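Long-range contact in Alp7A (PDB 5EC0), which binds ADP and, as an actin-like bacterial cytoskeletal protein, probably forms filaments that segregate plasmid DNA: residues P27-A38 against R67-E78. Sequence-based numbering, arbitrary orientation.
Sequences PTNVVEISKEAA and RYFLVGELAEPE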
loop_
_atom_site.group_PDB
_atom_site.type_symbol
_atom_site.label_atom_id
_atom_site.label_comp_id
_atom_site.label_asym_id
_atom_site.label_seq_id
_atom_site.Cartn_x
_atom_site.Cartn_y
_atom_site.Cartn_z
ATOM N N PRO A 27 -10.104 -2.801 2.163
ATOM C CA PRO A 27 -10.319 -2.633 0.723
ATOM C C PRO A 27 -10.430 -1.151 0.388
ATOM O O PRO A 27 -10.956 -0.396 1.207
ATOM C CB PRO A 27 -11.639 -3.365 0.472
ATOM C CG PRO A 27 -11.732 -4.361 1.577
ATOM C CD PRO A 27 -11.064 -3.739 2.770
ATOM N N THR A 28 -9.954 -0.746 -0.785
ATOM C CA THR A 28 -9.872 0.676 -1.146
ATOM C C THR A 28 -11.228 1.320 -1.465
ATOM O O THR A 28 -11.378 2.538 -1.394
ATOM C CB THR A 28 -8.905 0.861 -2.354
ATOM O OG1 THR A 28 -7.592 0.438 -1.973
ATOM C CG2 THR A 28 -8.819 2.310 -2.801
ATOM N N ASN A 29 -12.218 0.501 -1.793
ATOM C CA ASN A 29 -13.545 0.989 -2.172
ATOM C C ASN A 29 -14.200 1.969 -1.218
ATOM O O ASN A 29 -14.276 1.730 -0.013
ATOM C CB ASN A 29 -14.492 -0.192 -2.355
ATOM C CG ASN A 29 -13.930 -1.231 -3.281
ATOM O OD1 ASN A 29 -13.411 -2.255 -2.837
ATOM N ND2 ASN A 29 -14.003 -0.967 -4.579
ATOM N N VAL A 30 -14.670 3.077 -1.783
ATOM C CA VAL A 30 -15.509 4.043 -1.084
ATOM C C VAL A 30 -16.721 4.334 -1.959
ATOM O O VAL A 30 -16.574 4.805 -3.088
ATOM C CB VAL A 30 -14.777 5.358 -0.792
ATOM C CG1 VAL A 30 -15.771 6.422 -0.295
ATOM C CG2 VAL A 30 -13.655 5.148 0.211
ATOM N N VAL A 31 -17.915 4.041 -1.453
ATOM C CA VAL A 31 -19.125 4.308 -2.211
ATOM C C VAL A 31 -19.969 5.363 -1.509
ATOM O O VAL A 31 -20.341 5.202 -0.349
ATOM C CB VAL A 31 -19.950 3.022 -2.421
ATOM C CG1 VAL A 31 -21.315 3.343 -2.992
ATOM C CG2 VAL A 31 -19.207 2.074 -3.349
ATOM N N GLU A 32 -20.254 6.456 -2.209
ATOM C CA GLU A 32 -21.079 7.502 -1.633
ATOM C C GLU A 32 -22.546 7.205 -1.842
ATOM O O GLU A 32 -22.996 6.929 -2.960
ATOM C CB GLU A 32 -20.740 8.868 -2.220
ATOM C CG GLU A 32 -21.716 9.953 -1.771
ATOM C CD GLU A 32 -21.227 11.367 -2.054
ATOM O OE1 GLU A 32 -21.748 12.307 -1.420
ATOM O OE2 GLU A 32 -20.334 11.546 -2.908
ATOM N N ILE A 33 -23.296 7.261 -0.751
ATOM C CA ILE A 33 -24.725 7.003 -0.793
ATOM C C ILE A 33 -25.463 8.195 -0.190
ATOM O O ILE A 33 -24.836 9.098 0.350
ATOM C CB ILE A 33 -25.066 5.716 -0.031
ATOM C CG1 ILE A 33 -24.735 5.892 1.457
ATOM C CG2 ILE A 33 -24.268 4.542 -0.603
ATOM C CD1 ILE A 33 -25.007 4.671 2.313
ATOM N N SER A 34 -26.789 8.197 -0.261
ATOM C CA SER A 34 -27.559 9.331 0.246
ATOM C C SER A 34 -27.922 9.119 1.710
ATOM O O SER A 34 -27.675 8.048 2.264
ATOM C CB SER A 34 -28.826 9.547 -0.587
ATOM O OG SER A 34 -29.788 8.544 -0.311
ATOM N N LYS A 35 -28.505 10.136 2.337
ATOM C CA LYS A 35 -28.903 10.030 3.735
ATOM C C LYS A 35 -29.943 8.926 3.943
ATOM O O LYS A 35 -29.815 8.107 4.857
ATOM C CB LYS A 35 -29.448 11.371 4.244
ATOM C CG LYS A 35 -30.094 11.307 5.626
ATOM C CD LYS A 35 -30.437 12.693 6.137
ATOM C CE LYS A 35 -31.145 12.649 7.484
ATOM N NZ LYS A 35 -32.568 12.187 7.384
ATOM N N GLU A 36 -30.966 8.888 3.095
ATOM C CA GLU A 36 -32.016 7.908 3.295
ATOM C C GLU A 36 -31.496 6.511 2.971
ATOM O O GLU A 36 -31.950 5.543 3.560
ATOM C CB GLU A 36 -33.260 8.229 2.457
ATOM C CG GLU A 36 -33.432 7.341 1.241
ATOM C CD GLU A 36 -34.567 7.767 0.347
ATOM O OE1 GLU A 36 -35.253 8.761 0.675
ATOM O OE2 GLU A 36 -34.763 7.104 -0.692
ATOM N N ALA A 37 -30.547 6.397 2.045
ATOM C CA ALA A 37 -30.004 5.079 1.719
ATOM C C ALA A 37 -29.204 4.522 2.904
ATOM O O ALA A 37 -29.247 3.325 3.177
ATOM C CB ALA A 37 -29.137 5.142 0.464
ATOM N N ALA A 38 -28.504 5.407 3.612
ATOM C CA ALA A 38 -27.699 5.038 4.781
ATOM C C ALA A 38 -28.577 4.663 5.973
ATOM O O ALA A 38 -28.201 3.838 6.812
ATOM C CB ALA A 38 -26.761 6.179 5.153
ATOM N N ARG A 67 -22.036 14.317 4.046
ATOM C CA ARG A 67 -22.148 13.246 3.058
ATOM C C ARG A 67 -21.864 11.851 3.641
ATOM O O ARG A 67 -21.100 11.696 4.601
ATOM C CB ARG A 67 -21.230 13.554 1.874
ATOM C CG ARG A 67 -21.716 14.771 1.067
ATOM C CD ARG A 67 -20.619 15.367 0.195
ATOM N NE ARG A 67 -20.105 14.394 -0.760
ATOM C CZ ARG A 67 -19.086 14.620 -1.579
ATOM N NH1 ARG A 67 -18.458 15.789 -1.549
ATOM N NH2 ARG A 67 -18.687 13.676 -2.421
ATOM N N TYR A 68 -22.510 10.847 3.053
ATOM C CA TYR A 68 -22.576 9.499 3.620
ATOM C C TYR A 68 -21.796 8.492 2.755
ATOM O O TYR A 68 -21.997 8.417 1.542
ATOM C CB TYR A 68 -24.055 9.079 3.779
ATOM C CG TYR A 68 -24.849 10.025 4.665
ATOM C CD1 TYR A 68 -25.386 11.208 4.163
ATOM C CD2 TYR A 68 -25.036 9.752 6.017
ATOM C CE1 TYR A 68 -26.093 12.087 4.984
ATOM C CE2 TYR A 68 -25.746 10.612 6.839
ATOM C CZ TYR A 68 -26.269 11.778 6.323
ATOM O OH TYR A 68 -26.967 12.634 7.151
ATOM N N PHE A 69 -20.905 7.729 3.378
ATOM C CA PHE A 69 -20.013 6.835 2.638
ATOM C C PHE A 69 -19.958 5.427 3.200
ATOM O O PHE A 69 -19.835 5.236 4.408
ATOM C CB PHE A 69 -18.569 7.380 2.607
ATOM C CG PHE A 69 -18.450 8.772 2.061
ATOM C CD1 PHE A 69 -18.564 9.876 2.901
ATOM C CD2 PHE A 69 -18.224 8.981 0.710
ATOM C CE1 PHE A 69 -18.470 11.168 2.400
ATOM C CE2 PHE A 69 -18.127 10.271 0.198
ATOM C CZ PHE A 69 -18.252 11.365 1.045
ATOM N N LEU A 70 -20.020 4.451 2.300
ATOM C CA LEU A 70 -19.625 3.083 2.592
ATOM C C LEU A 70 -18.131 2.965 2.334
ATOM O O LEU A 70 -17.649 3.393 1.288
ATOM C CB LEU A 70 -20.401 2.080 1.723
ATOM C CG LEU A 70 -21.928 2.116 1.836
ATOM C CD1 LEU A 70 -22.630 1.294 0.733
ATOM C CD2 LEU A 70 -22.350 1.633 3.216
ATOM N N VAL A 71 -17.404 2.382 3.283
ATOM C CA VAL A 71 -15.953 2.282 3.207
ATOM C C VAL A 71 -15.462 0.850 3.372
ATOM O O VAL A 71 -15.919 0.127 4.256
ATOM C CB VAL A 71 -15.272 3.127 4.297
ATOM C CG1 VAL A 71 -13.760 3.021 4.176
ATOM C CG2 VAL A 71 -15.776 4.582 4.273
ATOM N N GLY A 72 -14.507 0.448 2.544
ATOM C CA GLY A 72 -13.902 -0.860 2.692
ATOM C C GLY A 72 -14.821 -1.975 2.234
ATOM O O GLY A 72 -15.552 -1.832 1.244
ATOM N N GLU A 73 -14.785 -3.083 2.969
ATOM C CA GLU A 73 -15.509 -4.291 2.596
ATOM C C GLU A 73 -17.019 -4.072 2.508
ATOM O O GLU A 73 -17.692 -4.759 1.743
ATOM C CB GLU A 73 -15.201 -5.420 3.586
ATOM C CG GLU A 73 -15.624 -6.806 3.121
ATOM C CD GLU A 73 -14.906 -7.249 1.848
ATOM O OE1 GLU A 73 -13.666 -7.094 1.781
ATOM O OE2 GLU A 73 -15.583 -7.760 0.925
ATOM N N LEU A 74 -17.552 -3.129 3.287
ATOM C CA LEU A 74 -18.981 -2.826 3.212
ATOM C C LEU A 74 -19.346 -2.178 1.872
ATOM O O LEU A 74 -20.483 -2.274 1.420
ATOM C CB LEU A 74 -19.413 -1.922 4.370
ATOM C CG LEU A 74 -20.930 -1.733 4.523
ATOM C CD1 LEU A 74 -21.649 -3.084 4.678
ATOM C CD2 LEU A 74 -21.243 -0.805 5.697
ATOM N N ALA A 75 -18.382 -1.519 1.239
ATOM C CA ALA A 75 -18.612 -0.886 -0.057
ATOM C C ALA A 75 -18.509 -1.889 -1.214
ATOM O O ALA A 75 -18.863 -1.575 -2.355
ATOM C CB ALA A 75 -17.624 0.263 -0.264
ATOM N N GLU A 76 -18.047 -3.099 -0.913
ATOM C CA GLU A 76 -17.658 -4.055 -1.951
ATOM C C GLU A 76 -18.759 -4.448 -2.953
ATOM O O GLU A 76 -18.531 -4.381 -4.160
ATOM C CB GLU A 76 -17.089 -5.324 -1.309
ATOM C CG GLU A 76 -16.083 -6.025 -2.182
ATOM C CD GLU A 76 -14.928 -5.114 -2.534
ATOM O OE1 GLU A 76 -14.650 -4.939 -3.740
ATOM O OE2 GLU A 76 -14.309 -4.568 -1.594
ATOM N N PRO A 77 -19.948 -4.870 -2.473
ATOM C CA PRO A 77 -20.942 -5.329 -3.459
ATOM C C PRO A 77 -21.477 -4.231 -4.394
ATOM O O PRO A 77 -22.051 -4.555 -5.434
ATOM C CB PRO A 77 -22.076 -5.879 -2.581
ATOM C CG PRO A 77 -21.431 -6.185 -1.267
ATOM C CD PRO A 77 -20.410 -5.104 -1.091
ATOM N N GLU A 78 -21.288 -2.964 -4.034
ATOM C CA GLU A 78 -21.791 -1.851 -4.840
ATOM C C GLU A 78 -20.923 -1.585 -6.073
ATOM O O GLU A 78 -19.701 -1.760 -6.046
ATOM C CB GLU A 78 -21.885 -0.581 -3.988
ATOM C CG GLU A 78 -22.748 -0.729 -2.735
ATOM C CD GLU A 78 -24.187 -1.097 -3.054
ATOM O OE1 GLU A 78 -24.792 -0.436 -3.931
ATOM O OE2 GLU A 78 -24.707 -2.056 -2.440
HETATM O O HOH W 1 -23.747 11.523 0.396
#
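An antiparallel pairing in the N-terminal sheet of this actin-like fold joins the end of strand 22-33 to strand 65-71. Val31 and Leu70 form a hydrogen-bonded pair, each backbone N reaching the other's O, with Val31 N 2.8 Å from Leu70 O. Past Val71, Gly72 turns the chain at positive phi, and its N still donates to Asn29 O.

Two faces result. On one, Val30 and Glu32 lie against Phe69: Val30 CG1 sits 3.7 Å from Phe69 CD2, and helix 95-112 packs on Val30 and Phe69. Glu32 stretches its chain past the Phe69 ring, its chi1 of 172° setting CG opposite the backbone N, and meets Arg67 side-on. Arg67 NE donates to Glu32 OE1 and NH2 to OE2, both at 2.7 Å and both on the syn side, the two flat groups only 15° apart. A methionine in place of Arg67 would remove both donors, and would probably leave the Glu32 carboxylate without its charge partner and freer to turn.

On the other face, Ile33 CG2 lies 3.9 Å from Leu70 CD1, while Val31 CG2 packs against Ala75 CB and Glu78 CB. Where the strand gives way to helix 35-38, Lys35 lays its CA over one face of the Tyr68 ring, a CH-pi contact 3.9 Å from the centroid; its NZ pairs with Glu39. Beside the salt bridge one water bridges the two strands, donating to Glu32 OE1 and Ile33 O and accepting from Tyr68 N at 3.0 Å.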